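Local coordinates for hypothetical protein UNP Q5LQD5_SILPO (Silicibacter pomeroyi, PDB 2IMH) that is of unknown function but belongs to the DUF1028 family, with a four-layered alpha-beta-beta-alpha sandwich fold probably related to that of the Ntn hydrolases, at residues A[36-42]-A[57-62]; A[43-49]-A[83-87]; A[112-117]-A[131-136]. All blocks are in the same frame, centred on the assembly; numbering follows the deposited sequence.

Contact 1: residues A[36-42]-A[57-62]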
loop_
_atom_site.group_PDB
_atom_site.type_symbol
_atom_site.label_atom_id
_atom_site.label_comp_id
_atom_site.label_asym_id
_atom_site.label_seq_id
_atom_site.Cartn_x
_atom_site.Cartn_y
_atom_site.Cartn_z
ATOM N N ASP A 36 -8.767 0.780 5.056
ATOM C CA ASP A 36 -10.064 0.345 5.572
ATOM C C ASP A 36 -11.103 0.592 4.491
ATOM O O ASP A 36 -11.160 1.682 3.898
ATOM C CB ASP A 36 -10.422 1.116 6.850
ATOM C CG ASP A 36 -11.562 0.474 7.632
ATOM O OD1 ASP A 36 -12.530 -0.027 7.016
ATOM O OD2 ASP A 36 -11.485 0.485 8.888
ATOM N N LEU A 37 -11.889 -0.443 4.196
ATOM C CA LEU A 37 -12.919 -0.353 3.178
ATOM C C LEU A 37 -13.995 0.683 3.500
ATOM O O LEU A 37 -14.790 1.049 2.615
ATOM C CB LEU A 37 -13.541 -1.726 2.920
ATOM C CG LEU A 37 -12.620 -2.744 2.255
ATOM C CD1 LEU A 37 -13.247 -4.120 2.395
ATOM C CD2 LEU A 37 -12.413 -2.393 0.777
ATOM N N ASN A 38 -13.985 1.194 4.729
ATOM C CA ASN A 38 -14.892 2.272 5.083
ATOM C C ASN A 38 -14.235 3.659 5.021
ATOM O O ASN A 38 -14.812 4.646 5.499
ATOM C CB ASN A 38 -15.517 2.009 6.456
ATOM C CG ASN A 38 -14.530 2.131 7.598
ATOM O OD1 ASN A 38 -13.468 2.750 7.479
ATOM N ND2 ASN A 38 -14.883 1.538 8.737
ATOM N N ALA A 39 -13.039 3.742 4.436
ATOM C CA ALA A 39 -12.274 4.985 4.478
ATOM C C ALA A 39 -11.426 5.224 3.219
ATOM O O ALA A 39 -11.527 6.277 2.559
ATOM C CB ALA A 39 -11.375 4.992 5.726
ATOM N N GLY A 40 -10.583 4.254 2.889
ATOM C CA GLY A 40 -9.546 4.457 1.862
ATOM C C GLY A 40 -8.212 3.880 2.317
ATOM O O GLY A 40 -8.186 2.978 3.169
HETATM N N MSE A 41 -7.117 4.405 1.761
HETATM C CA MSE A 41 -5.769 3.891 2.030
HETATM C C MSE A 41 -4.872 5.008 2.538
HETATM O O MSE A 41 -5.067 6.179 2.189
HETATM C CB MSE A 41 -5.141 3.350 0.737
HETATM C CG MSE A 41 -5.808 2.119 0.142
HETATM SE SE MSE A 41 -5.572 0.475 1.197
HETATM C CE MSE A 41 -3.597 0.478 1.322
ATOM N N SER A 42 -3.854 4.637 3.313
ATOM C CA SER A 42 -2.840 5.617 3.696
ATOM C C SER A 42 -1.437 5.017 3.673
ATOM O O SER A 42 -1.263 3.814 3.872
ATOM C CB SER A 42 -3.134 6.203 5.078
ATOM O OG SER A 42 -3.067 5.221 6.088
ATOM N N VAL A 57 -5.459 9.808 9.586
ATOM C CA VAL A 57 -5.901 10.291 8.261
ATOM C C VAL A 57 -7.070 9.470 7.716
ATOM O O VAL A 57 -7.960 10.026 7.063
ATOM C CB VAL A 57 -4.722 10.395 7.254
ATOM C CG1 VAL A 57 -4.352 9.045 6.672
ATOM C CG2 VAL A 57 -5.016 11.399 6.157
ATOM N N LEU A 58 -7.080 8.166 8.002
ATOM C CA LEU A 58 -8.209 7.308 7.598
ATOM C C LEU A 58 -9.509 7.724 8.317
ATOM O O LEU A 58 -10.588 7.765 7.716
ATOM C CB LEU A 58 -7.896 5.839 7.869
ATOM C CG LEU A 58 -6.777 5.244 7.002
ATOM C CD1 LEU A 58 -6.504 3.799 7.404
ATOM C CD2 LEU A 58 -7.086 5.312 5.500
ATOM N N GLN A 59 -9.403 8.056 9.597
ATOM C CA GLN A 59 -10.568 8.555 10.327
ATOM C C GLN A 59 -11.122 9.837 9.712
ATOM O O GLN A 59 -12.338 9.991 9.590
ATOM C CB GLN A 59 -10.237 8.755 11.806
ATOM C CG GLN A 59 -11.484 9.058 12.643
ATOM C CD GLN A 59 -12.539 7.966 12.559
ATOM O OE1 GLN A 59 -12.238 6.768 12.666
ATOM N NE2 GLN A 59 -13.791 8.372 12.385
ATOM N N HIS A 60 -10.243 10.752 9.295
ATOM C CA HIS A 60 -10.735 11.974 8.658
ATOM C C HIS A 60 -11.477 11.680 7.358
ATOM O O HIS A 60 -12.464 12.338 7.053
ATOM C CB HIS A 60 -9.620 12.987 8.435
ATOM C CG HIS A 60 -9.121 13.604 9.703
ATOM N ND1 HIS A 60 -9.714 14.710 10.274
ATOM C CD2 HIS A 60 -8.109 13.252 10.529
ATOM C CE1 HIS A 60 -9.071 15.025 11.388
ATOM N NE2 HIS A 60 -8.091 14.158 11.564
ATOM N N LEU A 61 -10.977 10.726 6.585
ATOM C CA LEU A 61 -11.678 10.264 5.378
ATOM C C LEU A 61 -13.050 9.652 5.697
ATOM O O LEU A 61 -14.030 9.927 4.991
ATOM C CB LEU A 61 -10.828 9.242 4.632
ATOM C CG LEU A 61 -9.580 9.768 3.916
ATOM C CD1 LEU A 61 -8.761 8.594 3.306
ATOM C CD2 LEU A 61 -9.890 10.837 2.863
ATOM N N ARG A 62 -13.109 8.807 6.732
ATOM C CA ARG A 62 -14.378 8.177 7.120
ATOM C C ARG A 62 -15.389 9.256 7.439
ATOM O O ARG A 62 -16.560 9.100 7.158
ATOM C CB ARG A 62 -14.246 7.334 8.383
ATOM C CG ARG A 62 -13.425 6.099 8.251
ATOM C CD ARG A 62 -13.480 5.255 9.513
ATOM N NE ARG A 62 -12.512 4.175 9.352
ATOM C CZ ARG A 62 -11.296 4.153 9.882
ATOM N NH1 ARG A 62 -10.498 3.121 9.629
ATOM N NH2 ARG A 62 -10.880 5.136 10.673
#

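Contact 2: residues A[43-49]-A[83-87]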
loop_
_atom_site.group_PDB
_atom_site.type_symbol
_atom_site.label_atom_id
_atom_site.label_comp_id
_atom_site.label_asym_id
_atom_site.label_seq_id
_atom_site.Cartn_x
_atom_site.Cartn_y
_atom_site.Cartn_z
ATOM N N ALA A 43 -0.451 5.879 3.420
ATOM C CA ALA A 43 0.958 5.483 3.459
ATOM C C ALA A 43 1.626 6.514 4.338
ATOM O O ALA A 43 1.691 7.680 3.954
ATOM C CB ALA A 43 1.566 5.511 2.034
ATOM N N SER A 44 2.088 6.102 5.517
ATOM C CA SER A 44 2.705 7.051 6.448
ATOM C C SER A 44 4.175 6.678 6.589
ATOM O O SER A 44 4.498 5.563 6.999
ATOM C CB SER A 44 1.973 7.020 7.792
ATOM O OG SER A 44 2.590 7.886 8.751
ATOM N N GLN A 45 5.063 7.609 6.237
ATOM C CA GLN A 45 6.481 7.266 6.080
ATOM C C GLN A 45 7.346 8.489 6.381
ATOM O O GLN A 45 6.892 9.424 7.069
ATOM C CB GLN A 45 6.737 6.726 4.657
ATOM C CG GLN A 45 6.303 7.674 3.549
ATOM C CD GLN A 45 6.030 6.970 2.219
ATOM O OE1 GLN A 45 5.376 5.926 2.190
ATOM N NE2 GLN A 45 6.521 7.552 1.112
ATOM N N GLY A 46 8.571 8.479 5.861
ATOM C CA GLY A 46 9.494 9.611 6.049
ATOM C C GLY A 46 10.566 9.334 7.087
ATOM O O GLY A 46 10.720 8.197 7.561
ATOM N N ALA A 47 11.305 10.384 7.450
ATOM C CA ALA A 47 12.495 10.238 8.283
ATOM C C ALA A 47 12.172 9.740 9.678
ATOM O O ALA A 47 12.903 8.892 10.230
ATOM C CB ALA A 47 13.267 11.565 8.338
ATOM N N ALA A 48 11.079 10.276 10.232
ATOM C CA ALA A 48 10.586 9.910 11.546
ATOM C C ALA A 48 9.086 9.655 11.376
ATOM O O ALA A 48 8.253 10.524 11.666
ATOM C CB ALA A 48 10.837 11.035 12.536
ATOM N N PRO A 49 8.740 8.455 10.897
ATOM C CA PRO A 49 7.345 8.164 10.539
ATOM C C PRO A 49 6.419 8.138 11.757
ATOM O O PRO A 49 6.814 7.689 12.836
ATOM C CB PRO A 49 7.436 6.771 9.907
ATOM C CG PRO A 49 8.651 6.144 10.541
ATOM C CD PRO A 49 9.625 7.302 10.652
ATOM N N TYR A 83 9.585 16.263 9.518
ATOM C CA TYR A 83 10.364 15.024 9.503
ATOM C C TYR A 83 9.589 13.804 9.013
ATOM O O TYR A 83 10.029 12.665 9.193
ATOM C CB TYR A 83 10.938 14.749 10.883
ATOM C CG TYR A 83 12.052 15.708 11.215
ATOM C CD1 TYR A 83 13.384 15.348 11.024
ATOM C CD2 TYR A 83 11.766 16.994 11.671
ATOM C CE1 TYR A 83 14.417 16.247 11.308
ATOM C CE2 TYR A 83 12.781 17.898 11.953
ATOM C CZ TYR A 83 14.102 17.516 11.772
ATOM O OH TYR A 83 15.120 18.409 12.056
ATOM N N ARG A 84 8.443 14.033 8.380
ATOM C CA ARG A 84 7.644 12.881 7.930
ATOM C C ARG A 84 6.853 13.182 6.669
ATOM O O ARG A 84 6.887 14.308 6.155
ATOM C CB ARG A 84 6.772 12.295 9.059
ATOM C CG ARG A 84 6.630 13.178 10.316
ATOM C CD ARG A 84 5.730 12.540 11.366
ATOM N NE ARG A 84 5.680 13.348 12.591
ATOM C CZ ARG A 84 6.651 13.377 13.506
ATOM N NH1 ARG A 84 7.747 12.630 13.358
ATOM N NH2 ARG A 84 6.519 14.147 14.572
ATOM N N GLN A 85 6.163 12.161 6.163
ATOM C CA GLN A 85 5.576 12.206 4.840
ATOM C C GLN A 85 4.308 11.345 4.891
ATOM O O GLN A 85 4.314 10.288 5.515
ATOM C CB GLN A 85 6.562 11.631 3.822
ATOM C CG GLN A 85 6.046 11.613 2.393
ATOM C CD GLN A 85 7.103 11.179 1.392
ATOM O OE1 GLN A 85 7.804 10.187 1.592
ATOM N NE2 GLN A 85 7.205 11.922 0.289
ATOM N N LEU A 86 3.238 11.821 4.268
ATOM C CA LEU A 86 1.938 11.163 4.366
ATOM C C LEU A 86 1.191 11.223 3.045
ATOM O O LEU A 86 1.170 12.257 2.373
ATOM C CB LEU A 86 1.086 11.847 5.454
ATOM C CG LEU A 86 -0.301 11.230 5.722
ATOM C CD1 LEU A 86 -0.149 9.799 6.253
ATOM C CD2 LEU A 86 -1.119 12.087 6.695
ATOM N N ALA A 87 0.578 10.107 2.671
ATOM C CA ALA A 87 -0.234 10.074 1.468
ATOM C C ALA A 87 -1.519 9.357 1.828
ATOM O O ALA A 87 -1.525 8.436 2.660
ATOM C CB ALA A 87 0.477 9.331 0.362
#

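Contact 3: residues A[112-117]-A[131-136]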
loop_
_atom_site.group_PDB
_atom_site.type_symbol
_atom_site.label_atom_id
_atom_site.label_comp_id
_atom_site.label_asym_id
_atom_site.label_seq_id
_atom_site.Cartn_x
_atom_site.Cartn_y
_atom_site.Cartn_z
ATOM N N PHE A 112 -2.000 10.177 -9.799
ATOM C CA PHE A 112 -2.335 9.680 -11.127
ATOM C C PHE A 112 -3.795 9.243 -11.059
ATOM O O PHE A 112 -4.388 9.295 -9.996
ATOM C CB PHE A 112 -1.388 8.544 -11.548
ATOM C CG PHE A 112 -1.285 7.423 -10.543
ATOM C CD1 PHE A 112 -2.159 6.349 -10.596
ATOM C CD2 PHE A 112 -0.308 7.451 -9.545
ATOM C CE1 PHE A 112 -2.079 5.300 -9.667
ATOM C CE2 PHE A 112 -0.208 6.413 -8.607
ATOM C CZ PHE A 112 -1.096 5.339 -8.662
ATOM N N ALA A 113 -4.439 8.915 -12.170
ATOM C CA ALA A 113 -5.916 8.864 -12.150
ATOM C C ALA A 113 -6.537 8.141 -10.938
ATOM O O ALA A 113 -7.523 8.615 -10.348
ATOM C CB ALA A 113 -6.450 8.276 -13.449
ATOM N N SER A 114 -5.948 7.013 -10.562
ATOM C CA SER A 114 -6.544 6.132 -9.562
ATOM C C SER A 114 -5.624 5.864 -8.378
ATOM O O SER A 114 -5.643 4.770 -7.812
ATOM C CB SER A 114 -6.907 4.802 -10.212
ATOM O OG SER A 114 -5.729 4.115 -10.594
ATOM N N GLY A 115 -4.835 6.860 -7.987
ATOM C CA GLY A 115 -3.875 6.665 -6.907
ATOM C C GLY A 115 -2.799 7.713 -6.732
ATOM O O GLY A 115 -2.897 8.815 -7.277
ATOM N N ILE A 116 -1.767 7.351 -5.973
ATOM C CA ILE A 116 -0.706 8.298 -5.606
ATOM C C ILE A 116 0.557 7.519 -5.247
ATOM O O ILE A 116 0.499 6.515 -4.537
ATOM C CB ILE A 116 -1.151 9.259 -4.453
ATOM C CG1 ILE A 116 -0.102 10.348 -4.183
ATOM C CG2 ILE A 116 -1.464 8.487 -3.151
ATOM C CD1 ILE A 116 -0.630 11.458 -3.286
ATOM N N ALA A 117 1.683 7.985 -5.773
ATOM C CA ALA A 117 2.985 7.429 -5.455
ATOM C C ALA A 117 3.715 8.483 -4.619
ATOM O O ALA A 117 3.583 9.674 -4.895
ATOM C CB ALA A 117 3.742 7.184 -6.733
HETATM N N MSE A 131 7.605 4.503 -11.357
HETATM C CA MSE A 131 6.622 3.765 -10.561
HETATM C C MSE A 131 5.203 3.976 -11.103
HETATM O O MSE A 131 4.447 3.027 -11.312
HETATM C CB MSE A 131 6.691 4.258 -9.115
HETATM C CG MSE A 131 5.857 3.451 -8.165
HETATM SE SE MSE A 131 6.140 4.096 -6.365
HETATM C CE MSE A 131 6.020 2.344 -5.496
ATOM N N THR A 132 4.848 5.241 -11.314
ATOM C CA THR A 132 3.505 5.609 -11.789
ATOM C C THR A 132 3.249 5.065 -13.197
ATOM O O THR A 132 2.230 4.404 -13.465
ATOM C CB THR A 132 3.373 7.145 -11.796
ATOM O OG1 THR A 132 3.520 7.650 -10.460
ATOM C CG2 THR A 132 2.024 7.568 -12.350
ATOM N N GLU A 133 4.176 5.344 -14.107
ATOM C CA GLU A 133 4.071 4.836 -15.477
ATOM C C GLU A 133 3.856 3.319 -15.492
ATOM O O GLU A 133 2.998 2.824 -16.214
ATOM C CB GLU A 133 5.332 5.190 -16.274
ATOM C CG GLU A 133 5.354 4.644 -17.708
ATOM C CD GLU A 133 6.689 4.859 -18.431
ATOM O OE1 GLU A 133 7.659 5.367 -17.818
ATOM O OE2 GLU A 133 6.774 4.514 -19.634
ATOM N N ALA A 134 4.640 2.586 -14.700
ATOM C CA ALA A 134 4.503 1.124 -14.638
ATOM C C ALA A 134 3.118 0.697 -14.159
ATOM O O ALA A 134 2.510 -0.198 -14.754
ATOM C CB ALA A 134 5.587 0.506 -13.782
ATOM N N PHE A 135 2.604 1.342 -13.116
ATOM C CA PHE A 135 1.267 1.007 -12.616
ATOM C C PHE A 135 0.172 1.283 -13.645
ATOM O O PHE A 135 -0.672 0.427 -13.908
ATOM C CB PHE A 135 0.943 1.761 -11.324
ATOM C CG PHE A 135 -0.360 1.358 -10.731
ATOM C CD1 PHE A 135 -0.448 0.218 -9.924
ATOM C CD2 PHE A 135 -1.518 2.079 -11.023
ATOM C CE1 PHE A 135 -1.671 -0.179 -9.412
ATOM C CE2 PHE A 135 -2.736 1.695 -10.504
ATOM C CZ PHE A 135 -2.811 0.556 -9.707
ATOM N N VAL A 136 0.195 2.478 -14.228
ATOM C CA VAL A 136 -0.883 2.878 -15.127
ATOM C C VAL A 136 -0.816 2.151 -16.471
ATOM O O VAL A 136 -1.850 1.860 -17.058
ATOM C CB VAL A 136 -0.984 4.420 -15.297
ATOM C CG1 VAL A 136 -1.255 5.084 -13.943
ATOM C CG2 VAL A 136 0.268 4.987 -15.939
#

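Contact 1: residues A[36-42]-A[57-62]
A single arginine at the end of a helix reads two side chains of a hairpin turn at once. Arg62 NE donates to Asn38 OD1 over a very short 2.5 Å, while Arg62 NH1 forms a salt bridge with Asp36 OD2 at 2.9 Å; both acceptors lie near the guanidinium plane, and Ala39 CB covers one of its faces. The turn that carries them is itself bonded. Asp36 OD1 accepts from Asn38 N at 3.0 Å, an Asx turn, and Ala39 and Gly40 both face Asp36 in a classic beta bulge. Gly40 has a positive phi of 136°, at which a CB would jam against the preceding carbonyl and also crowd Leu61 CD1.

Next to these polar groups the contact is apolar. Ala39 CB sits 4.2 Å from Leu58 CB and 4.4 Å from Leu61 CB, Leu58 CD2 reaches Gly40 O at 3.5 Å, and Ser42 CB meets Val57 CG1 at 3.5 Å, while Ser42 OG is hydrogen-bonded to Gly54 O. Segments 40-42 and 57-62 run nearly antiparallel, at 158° and 8.5 Å between axes. The whole is a bulged beta hairpin covered by an outer helix of an alpha-beta-beta-alpha sandwich.

Contact 2: residues A[43-49]-A[83-87]
This is an antiparallel strand pairing at the middle of the four-stranded sheet, one of the two sheets stacked in an alpha-beta-beta-alpha sandwich. Strands 40-45 and 85-90 are neighbours in space although helices 51-62 and 67-76 intervene in sequence. Their paired segments run at 175° with axes 4.9 Å apart. Two hydrogen-bonded pairs flank a non-hydrogen-bonded one: Ala43 N to Ala87 O (2.9 Å) and Ala87 N to Ala43 O (3.0 Å), then Gln45 N to Gln85 O (2.9 Å) and Gln85 N to Gln45 O (3.0 Å), with Ser44 opposite Leu86 between them.

The two faces serve different layers. Ser44 and Leu86 point to helix 51-62, where both touch Trp53, and Ser44 CB lies 3.8 Å from Leu86 CD1. Ala43, Gln45, Gln85 and Ala87 turn to the other sheet; Ala43 and Ala87 meet Leu8 there. The two glutamines bring amides into this interior, and their ends are satisfied: Gln45 NE2 donates to Gln85 OE1 at 3.0 Å, Gln45 OE1 pairs with Ser6 and Gln85 NE2 with Thr99.

Past the strand end the two chains stay close: at Gly46, whose CA lies 4.2 Å from Arg84 CA, a CB would clash with Arg84 CA and Gln85 N. Ala48 N then donates to Tyr83 O at 2.8 Å, and Arg84, whose NE is held in a salt bridge with Asp78, closes the loop: its NH1 donates to Ala48 O at 2.7 Å.

Contact 3: residues A[112-117]-A[131-136]
Helix 126-137 lies on the six-stranded sheet, and its residues 131-136 show how one helical face is matched to the end of a hairpin. Met131, deposited as selenomethionine, comes first: its SE rests 3.9 Å from Ala117 CB, while the same side chain also reaches Phe5 and Ile7 on strand 4-11 and Ala149 on helix 142-155. Thr132 follows with a divided role. Its CG2 packs 3.6 Å from Phe112 CB, and its OG1, which is hydrogen-bonded to Leu128 O one turn back in the helix, lies 3.8 Å from Ala117 CB. Glu133 and Ala134 face elsewhere, as the helical periodicity requires.

Phe135 returns to the sheet. Its CD2 approaches Phe112 CE1 at 3.5 Å, the two rings meeting obliquely with centroids 5.5 Å apart and planes at 48°, and its CE2 lies 3.9 Å from Ser114 OG, which sits at the ring edge. Val136 completes the row, CG1 standing 3.7 Å from Phe112 CD1. Phe112 thus meets three of these residues. It belongs to a tight two-residue hairpin, with Phe112 N bonded to Gly115 O at 3.0 Å, and its ring folds back so closely that a CB on Gly115 would clash with Phe112 CZ.

With the hydroxyl of Thr132 bonded inside its own helix, the contact relies on apolar shape complementarity and van der Waals contact rather than on directional polar bonds.

Overall arrangement
The three contacts sample different joints of one layered sandwich. Contacts 1 and 2 share strand 40-45 and the four-stranded sheet, their segments alternating along the chain; they meet where Val57 CG2 lies 4.0 Å from Leu86 CD2. Contact 3 belongs to the opposite half, joining the six-stranded sheet to its own outer helix, yet it touches contact 2 across the sheet interface, Ala87 CB lying 4.1 Å from Ile116 CG2. Chemistry follows place: strand pairing in contact 2 is set mainly by backbone bonds, with side-chain bonds added, helix-on-sheet contact 3 is apolar, and contact 1, the most buried, combines apolar packing with a charged margin. All three reach exposed residues, contact 1 through Asn38.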